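Local coordinates for protein pectinesterase (Sitophilus oryzae, PDB 4PMH) that hydrolyses the methyl esters of pectin to release methanol and probably helps the weevil digest plant cell walls, at residues E212-G223 with S233-K244. Residues are numbered along the deposited sequence; the frame is centred on the assembly and turned at random.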
ATOM      1  N   GLU A 212      -3.353 -13.012   2.697  1.00 18.81           N
ATOM      2  CA  GLU A 212      -3.432 -11.669   3.300  1.00 18.20           C
ATOM      3  C   GLU A 212      -3.890 -10.723   2.196  1.00 16.94           C
ATOM      4  O   GLU A 212      -3.078 -10.132   1.495  1.00 15.18           O
ATOM      5  CB  GLU A 212      -2.078 -11.223   3.875  1.00 19.24           C
ATOM      6  CG  GLU A 212      -2.167  -9.989   4.773  1.00 20.30           C
ATOM      7  CD  GLU A 212      -0.810  -9.451   5.228  1.00 21.66           C
ATOM      8  OE1 GLU A 212       0.201 -10.175   5.156  1.00 24.80           O
ATOM      9  OE2 GLU A 212      -0.734  -8.283   5.641  1.00 20.69           O
ATOM     10  N   ARG A 213      -5.213 -10.609   2.061  1.00 15.35           N
ATOM     11  CA  ARG A 213      -5.831  -9.982   0.913  1.00 14.84           C
ATOM     12  C   ARG A 213      -6.383  -8.595   1.243  1.00 14.12           C
ATOM     13  O   ARG A 213      -6.964  -8.380   2.305  1.00 13.73           O
ATOM     14  CB  ARG A 213      -6.974 -10.857   0.402  1.00 14.91           C
ATOM     15  CG  ARG A 213      -6.489 -12.219  -0.074  1.00 15.67           C
ATOM     16  CD  ARG A 213      -7.632 -13.201  -0.209  1.00 16.12           C
ATOM     17  NE  ARG A 213      -8.164 -13.601   1.092  1.00 16.74           N
ATOM     18  CZ  ARG A 213      -8.925 -14.681   1.304  1.00 18.01           C
ATOM     19  NH1 ARG A 213      -9.264 -15.496   0.300  1.00 17.69           N
ATOM     20  NH2 ARG A 213      -9.336 -14.957   2.541  1.00 18.55           N
ATOM     21  N   SER A 214      -6.186  -7.672   0.316  1.00 13.97           N
ATOM     22  CA  SER A 214      -6.731  -6.315   0.439  1.00 13.73           C
ATOM     23  C   SER A 214      -7.257  -5.861  -0.904  1.00 13.89           C
ATOM     24  O   SER A 214      -6.764  -6.288  -1.943  1.00 12.87           O
ATOM     25  CB  SER A 214      -5.705  -5.317   1.015  1.00 13.80           C
ATOM     26  OG  SER A 214      -4.451  -5.380   0.365  1.00 13.59           O
ATOM     27  N   TYR A 215      -8.296  -5.028  -0.859  1.00 14.14           N
ATOM     28  CA  TYR A 215      -9.007  -4.604  -2.043  1.00 15.32           C
ATOM     29  C   TYR A 215      -9.192  -3.100  -1.979  1.00 14.74           C
ATOM     30  O   TYR A 215      -9.941  -2.586  -1.116  1.00 14.75           O
ATOM     31  CB  TYR A 215     -10.377  -5.272  -2.109  1.00 17.36           C
ATOM     32  CG  TYR A 215     -11.010  -5.355  -3.487  1.00 20.27           C
ATOM     33  CD1 TYR A 215     -10.682  -4.482  -4.510  1.00 21.93           C
ATOM     34  CD2 TYR A 215     -11.969  -6.319  -3.749  1.00 24.05           C
ATOM     35  CE1 TYR A 215     -11.270  -4.582  -5.766  1.00 22.65           C
ATOM     36  CE2 TYR A 215     -12.571  -6.416  -4.995  1.00 27.06           C
ATOM     37  CZ  TYR A 215     -12.209  -5.533  -5.999  1.00 25.69           C
ATOM     38  OH  TYR A 215     -12.801  -5.629  -7.245  1.00 29.43           O
ATOM     39  N   TYR A 216      -8.507  -2.428  -2.889  1.00 13.62           N
ATOM     40  CA  TYR A 216      -8.548  -0.989  -3.070  1.00 13.27           C
ATOM     41  C   TYR A 216      -9.427  -0.641  -4.262  1.00 13.08           C
ATOM     42  O   TYR A 216      -9.179  -1.082  -5.347  1.00 12.58           O
ATOM     43  CB  TYR A 216      -7.143  -0.469  -3.342  1.00 13.35           C
ATOM     44  CG  TYR A 216      -6.220  -0.674  -2.180  1.00 13.95           C
ATOM     45  CD1 TYR A 216      -5.680  -1.932  -1.891  1.00 14.48           C
ATOM     46  CD2 TYR A 216      -5.906   0.383  -1.341  1.00 14.42           C
ATOM     47  CE1 TYR A 216      -4.841  -2.117  -0.789  1.00 15.09           C
ATOM     48  CE2 TYR A 216      -5.083   0.214  -0.259  1.00 14.82           C
ATOM     49  CZ  TYR A 216      -4.555  -1.035   0.020  1.00 15.09           C
ATOM     50  OH  TYR A 216      -3.742  -1.158   1.115  1.00 16.51           O
ATOM     51  N   THR A 217     -10.444   0.176  -4.041  1.00 13.64           N
ATOM     52  CA  THR A 217     -11.327   0.641  -5.092  1.00 14.07           C
ATOM     53  C   THR A 217     -11.451   2.146  -5.025  1.00 14.16           C
ATOM     54  O   THR A 217     -11.521   2.715  -3.933  1.00 13.63           O
ATOM     55  CB  THR A 217     -12.737   0.030  -4.952  1.00 14.41           C
ATOM     56  OG1 THR A 217     -13.141   0.075  -3.584  1.00 15.17           O
ATOM     57  CG2 THR A 217     -12.726  -1.401  -5.402  1.00 14.72           C
ATOM     58  N   ASN A 218     -11.466   2.783  -6.195  1.00 14.07           N
ATOM     59  CA  ASN A 218     -11.681   4.209  -6.313  1.00 14.86           C
ATOM     60  C   ASN A 218     -10.798   5.027  -5.398  1.00 13.63           C
ATOM     61  O   ASN A 218     -11.240   5.956  -4.786  1.00 13.19           O
ATOM     62  CB  ASN A 218     -13.153   4.526  -6.093  1.00 17.12           C
ATOM     63  CG  ASN A 218     -14.046   3.756  -7.040  1.00 20.30           C
ATOM     64  OD1 ASN A 218     -14.246   2.550  -6.891  1.00 24.42           O
ATOM     65  ND2 ASN A 218     -14.551   4.434  -8.044  1.00 23.91           N
ATOM     66  N   THR A 219      -9.523   4.679  -5.357  1.00 13.29           N
ATOM     67  CA  THR A 219      -8.612   5.238  -4.391  1.00 13.29           C
ATOM     68  C   THR A 219      -7.395   5.868  -5.090  1.00 13.72           C
ATOM     69  O   THR A 219      -6.881   5.350  -6.104  1.00 14.38           O
ATOM     70  CB  THR A 219      -8.256   4.146  -3.357  1.00 13.02           C
ATOM     71  OG1 THR A 219      -9.404   3.917  -2.524  1.00 12.52           O
ATOM     72  CG2 THR A 219      -7.055   4.536  -2.479  1.00 12.83           C
ATOM     73  N   TYR A 220      -6.976   7.001  -4.526  1.00 13.37           N
ATOM     74  CA  TYR A 220      -5.895   7.842  -5.013  1.00 13.54           C
ATOM     75  C   TYR A 220      -4.675   7.670  -4.097  1.00 13.11           C
ATOM     76  O   TYR A 220      -4.767   7.848  -2.875  1.00 12.90           O
ATOM     77  CB  TYR A 220      -6.332   9.325  -4.991  1.00 14.03           C
ATOM     78  CG  TYR A 220      -5.233  10.302  -5.357  1.00 14.54           C
ATOM     79  CD1 TYR A 220      -4.956  10.604  -6.697  1.00 15.13           C
ATOM     80  CD2 TYR A 220      -4.450  10.913  -4.373  1.00 14.82           C
ATOM     81  CE1 TYR A 220      -3.953  11.500  -7.037  1.00 14.85           C
ATOM     82  CE2 TYR A 220      -3.430  11.805  -4.711  1.00 15.00           C
ATOM     83  CZ  TYR A 220      -3.187  12.097  -6.035  1.00 14.40           C
ATOM     84  OH  TYR A 220      -2.168  12.956  -6.375  1.00 14.17           O
ATOM     85  N   ILE A 221      -3.537   7.346  -4.692  1.00 12.67           N
ATOM     86  CA  ILE A 221      -2.345   7.041  -3.953  1.00 13.05           C
ATOM     87  C   ILE A 221      -1.166   7.792  -4.576  1.00 13.43           C
ATOM     88  O   ILE A 221      -0.917   7.657  -5.781  1.00 13.04           O
ATOM     89  CB  ILE A 221      -2.046   5.509  -3.969  1.00 12.68           C
ATOM     90  CG1 ILE A 221      -3.277   4.705  -3.551  1.00 12.67           C
ATOM     91  CG2 ILE A 221      -0.854   5.179  -3.075  1.00 12.84           C
ATOM     92  CD1 ILE A 221      -3.180   3.235  -3.846  1.00 13.07           C
ATOM     93  N   GLU A 222      -0.442   8.568  -3.765  1.00 13.84           N
ATOM     94  CA  GLU A 222       0.700   9.310  -4.276  1.00 14.95           C
ATOM     95  C   GLU A 222       1.962   9.103  -3.476  1.00 14.07           C
ATOM     96  O   GLU A 222       1.925   8.805  -2.294  1.00 14.50           O
ATOM     97  CB  GLU A 222       0.409  10.828  -4.416  1.00 17.19           C
ATOM     98  CG  GLU A 222       0.014  11.570  -3.158  1.00 18.26           C
ATOM     99  CD  GLU A 222      -0.209  13.086  -3.362  1.00 19.23           C
ATOM    100  OE1 GLU A 222       0.228  13.837  -2.467  1.00 20.56           O
ATOM    101  OE2 GLU A 222      -0.815  13.529  -4.376  1.00 18.04           O
ATOM    102  N   GLY A 223       3.077   9.313  -4.154  1.00 13.78           N
ATOM    103  CA  GLY A 223       4.394   9.160  -3.578  1.00 13.57           C
ATOM    104  C   GLY A 223       5.434   9.347  -4.656  1.00 13.71           C
ATOM    105  O   GLY A 223       5.133   9.822  -5.749  1.00 13.14           O
ATOM    106  N   SER A 233      -1.601  -9.942  -0.930  1.00 13.45           N
ATOM    107  CA  SER A 233      -2.362 -10.096  -2.149  1.00 13.41           C
ATOM    108  C   SER A 233      -3.264  -8.886  -2.233  1.00 14.31           C
ATOM    109  O   SER A 233      -4.318  -8.857  -1.603  1.00 15.22           O
ATOM    110  CB  SER A 233      -3.200 -11.367  -2.124  1.00 13.59           C
ATOM    111  OG  SER A 233      -2.397 -12.529  -2.214  1.00 13.61           O
ATOM    112  N   ALA A 234      -2.859  -7.881  -3.002  1.00 14.45           N
ATOM    113  CA  ALA A 234      -3.568  -6.594  -3.009  1.00 14.11           C
ATOM    114  C   ALA A 234      -4.072  -6.261  -4.400  1.00 13.88           C
ATOM    115  O   ALA A 234      -3.302  -6.249  -5.355  1.00 13.01           O
ATOM    116  CB  ALA A 234      -2.669  -5.482  -2.490  1.00 14.18           C
ATOM    117  N   ILE A 235      -5.381  -6.022  -4.492  1.00 13.68           N
ATOM    118  CA  ILE A 235      -6.059  -5.679  -5.730  1.00 13.76           C
ATOM    119  C   ILE A 235      -6.362  -4.185  -5.726  1.00 13.55           C
ATOM    120  O   ILE A 235      -6.887  -3.657  -4.736  1.00 13.42           O
ATOM    121  CB  ILE A 235      -7.379  -6.462  -5.848  1.00 14.65           C
ATOM    122  CG1 ILE A 235      -7.071  -7.952  -5.938  1.00 15.81           C
ATOM    123  CG2 ILE A 235      -8.214  -5.979  -7.020  1.00 14.42           C
ATOM    124  CD1 ILE A 235      -8.240  -8.839  -5.561  1.00 16.64           C
ATOM    125  N   PHE A 236      -6.023  -3.509  -6.819  1.00 12.81           N
ATOM    126  CA  PHE A 236      -6.268  -2.079  -6.976  1.00 13.04           C
ATOM    127  C   PHE A 236      -7.116  -1.911  -8.214  1.00 13.21           C
ATOM    128  O   PHE A 236      -6.615  -2.076  -9.323  1.00 13.80           O
ATOM    129  CB  PHE A 236      -4.958  -1.327  -7.168  1.00 13.12           C
ATOM    130  CG  PHE A 236      -4.034  -1.419  -6.001  1.00 13.83           C
ATOM    131  CD1 PHE A 236      -4.081  -0.469  -4.979  1.00 14.09           C
ATOM    132  CD2 PHE A 236      -3.110  -2.452  -5.908  1.00 14.09           C
ATOM    133  CE1 PHE A 236      -3.221  -0.554  -3.901  1.00 14.64           C
ATOM    134  CE2 PHE A 236      -2.251  -2.540  -4.822  1.00 14.12           C
ATOM    135  CZ  PHE A 236      -2.304  -1.587  -3.823  1.00 14.63           C
ATOM    136  N   GLU A 237      -8.403  -1.631  -8.031  1.00 13.10           N
ATOM    137  CA  GLU A 237      -9.334  -1.510  -9.157  1.00 13.98           C
ATOM    138  C   GLU A 237      -9.866  -0.077  -9.212  1.00 13.65           C
ATOM    139  O   GLU A 237     -10.366   0.444  -8.195  1.00 12.89           O
ATOM    140  CB  GLU A 237     -10.488  -2.527  -9.025  1.00 15.05           C
ATOM    141  CG  GLU A 237     -11.527  -2.393 -10.109  1.00 17.16           C
ATOM    142  CD  GLU A 237     -12.634  -3.438 -10.055  1.00 20.61           C
ATOM    143  OE1 GLU A 237     -12.762  -4.176  -9.054  1.00 21.85           O
ATOM    144  OE2 GLU A 237     -13.401  -3.512 -11.045  1.00 25.07           O
ATOM    145  N   SER A 238      -9.757   0.550 -10.386  1.00 12.88           N
ATOM    146  CA  SER A 238     -10.197   1.937 -10.592  1.00 13.05           C
ATOM    147  C   SER A 238      -9.495   2.896  -9.637  1.00 12.24           C
ATOM    148  O   SER A 238     -10.108   3.758  -9.047  1.00 12.49           O
ATOM    149  CB  SER A 238     -11.711   2.083 -10.501  1.00 13.58           C
ATOM    150  OG  SER A 238     -12.319   1.159 -11.402  1.00 15.96           O
ATOM    151  N   CYS A 239      -8.199   2.724  -9.513  1.00 12.58           N
ATOM    152  CA  CYS A 239      -7.396   3.537  -8.615  1.00 12.50           C
ATOM    153  C   CYS A 239      -6.520   4.453  -9.440  1.00 12.86           C
ATOM    154  O   CYS A 239      -6.386   4.256 -10.637  1.00 12.61           O
ATOM    155  CB  CYS A 239      -6.531   2.639  -7.731  1.00 13.00           C
ATOM    156  SG  CYS A 239      -7.422   1.808  -6.401  1.00 12.97           S
ATOM    157  N   THR A 240      -5.952   5.475  -8.796  1.00 12.90           N
ATOM    158  CA  THR A 240      -5.012   6.364  -9.443  1.00 13.46           C
ATOM    159  C   THR A 240      -3.739   6.394  -8.623  1.00 13.26           C
ATOM    160  O   THR A 240      -3.804   6.585  -7.405  1.00 13.77           O
ATOM    161  CB  THR A 240      -5.575   7.798  -9.589  1.00 13.51           C
ATOM    162  OG1 THR A 240      -6.722   7.780 -10.450  1.00 13.86           O
ATOM    163  CG2 THR A 240      -4.552   8.742 -10.194  1.00 13.98           C
ATOM    164  N   PHE A 241      -2.605   6.207  -9.293  1.00 13.19           N
ATOM    165  CA  PHE A 241      -1.290   6.250  -8.666  1.00 13.58           C
ATOM    166  C   PHE A 241      -0.545   7.454  -9.240  1.00 14.29           C
ATOM    167  O   PHE A 241      -0.354   7.542 -10.472  1.00 14.19           O
ATOM    168  CB  PHE A 241      -0.500   4.965  -8.966  1.00 13.47           C
ATOM    169  CG  PHE A 241      -1.186   3.702  -8.519  1.00 12.97           C
ATOM    170  CD1 PHE A 241      -2.106   3.071  -9.343  1.00 13.26           C
ATOM    171  CD2 PHE A 241      -0.916   3.144  -7.272  1.00 12.77           C
ATOM    172  CE1 PHE A 241      -2.753   1.908  -8.928  1.00 13.10           C
ATOM    173  CE2 PHE A 241      -1.565   1.999  -6.845  1.00 12.99           C
ATOM    174  CZ  PHE A 241      -2.494   1.376  -7.679  1.00 12.97           C
ATOM    175  N   TYR A 242      -0.126   8.376  -8.371  1.00 14.40           N
ATOM    176  CA  TYR A 242       0.393   9.665  -8.810  1.00 14.62           C
ATOM    177  C   TYR A 242       1.819   9.858  -8.312  1.00 14.37           C
ATOM    178  O   TYR A 242       2.058   9.908  -7.105  1.00 13.45           O
ATOM    179  CB  TYR A 242      -0.509  10.790  -8.290  1.00 15.96           C
ATOM    180  CG  TYR A 242      -0.249  12.127  -8.928  1.00 16.89           C
ATOM    181  CD1 TYR A 242       0.797  12.917  -8.496  1.00 17.69           C
ATOM    182  CD2 TYR A 242      -1.048  12.591  -9.980  1.00 18.05           C
ATOM    183  CE1 TYR A 242       1.058  14.131  -9.089  1.00 18.89           C
ATOM    184  CE2 TYR A 242      -0.795  13.816 -10.587  1.00 18.70           C
ATOM    185  CZ  TYR A 242       0.267  14.576 -10.135  1.00 19.24           C
ATOM    186  OH  TYR A 242       0.544  15.807 -10.689  1.00 20.61           O
ATOM    187  N   VAL A 243       2.749   9.963  -9.242  1.00 14.29           N
ATOM    188  CA  VAL A 243       4.155  10.123  -8.929  1.00 15.35           C
ATOM    189  C   VAL A 243       4.437  11.604  -8.766  1.00 16.90           C
ATOM    190  O   VAL A 243       4.365  12.359  -9.722  1.00 16.34           O
ATOM    191  CB  VAL A 243       5.053   9.578 -10.030  1.00 15.24           C
ATOM    192  CG1 VAL A 243       6.515   9.650  -9.609  1.00 15.54           C
ATOM    193  CG2 VAL A 243       4.670   8.141 -10.345  1.00 15.37           C
ATOM    194  N   LYS A 244       4.757  11.998  -7.547  1.00 18.07           N
ATOM    195  CA  LYS A 244       4.976  13.389  -7.224  1.00 20.86           C
ATOM    196  C   LYS A 244       6.379  13.801  -7.596  1.00 22.19           C
ATOM    197  O   LYS A 244       7.302  12.998  -7.584  1.00 21.43           O
ATOM    198  CB  LYS A 244       4.771  13.625  -5.729  1.00 22.97           C
ATOM    199  CG  LYS A 244       3.311  13.676  -5.298  1.00 25.38           C
ATOM    200  CD  LYS A 244       3.133  14.370  -3.951  1.00 29.11           C
ATOM    201  CE  LYS A 244       3.347  15.876  -4.025  1.00 29.43           C
ATOM    202  NZ  LYS A 244       2.183  16.656  -4.535  1.00 30.73           N
TER
HETATM  203  O   HOH W   1      -1.738 -13.362   0.339  1.00 20.13           O
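Tyr216 stacks on Phe236 inside a right-handed parallel beta-helix, the fold of pectinesterases. The segments 212-223 and 233-244 belong to successive coils. Each has two strands joined by a bend, at Asn218 and Ser238, and pairs in parallel with its equivalent one coil on. The two rings point the same way in an offset stack, centroids 4.5 Å apart and planes at 22°. Phe236 CE1 sits over one face of Tyr216, toward the rim. Leu202 of the preceding coil packs against both rings. At the bend Cys239 SG fills the hollow beside Tyr216 CB (3.8 Å). An alanine in place of Tyr216 would probably leave Phe236 without its stacking partner and open a gap beside Leu202. On the face covered by helix 23-27, Tyr215 CE1 meets Ile235 CG2 obliquely. Tyr220 CG lies anti to its own backbone N (chi1 175°), which swings the ring over to Tyr242 CB. Glu222 OE2 takes the Tyr220 hydroxyl in a hydrogen bond at the ring edge. Ile221 comes from the second strand and pushes its CD1 into the notch between the rings of Phe236 and Phe241, 3.8 Å from Phe236 CE1 and 3.6 Å from Phe241 CE2.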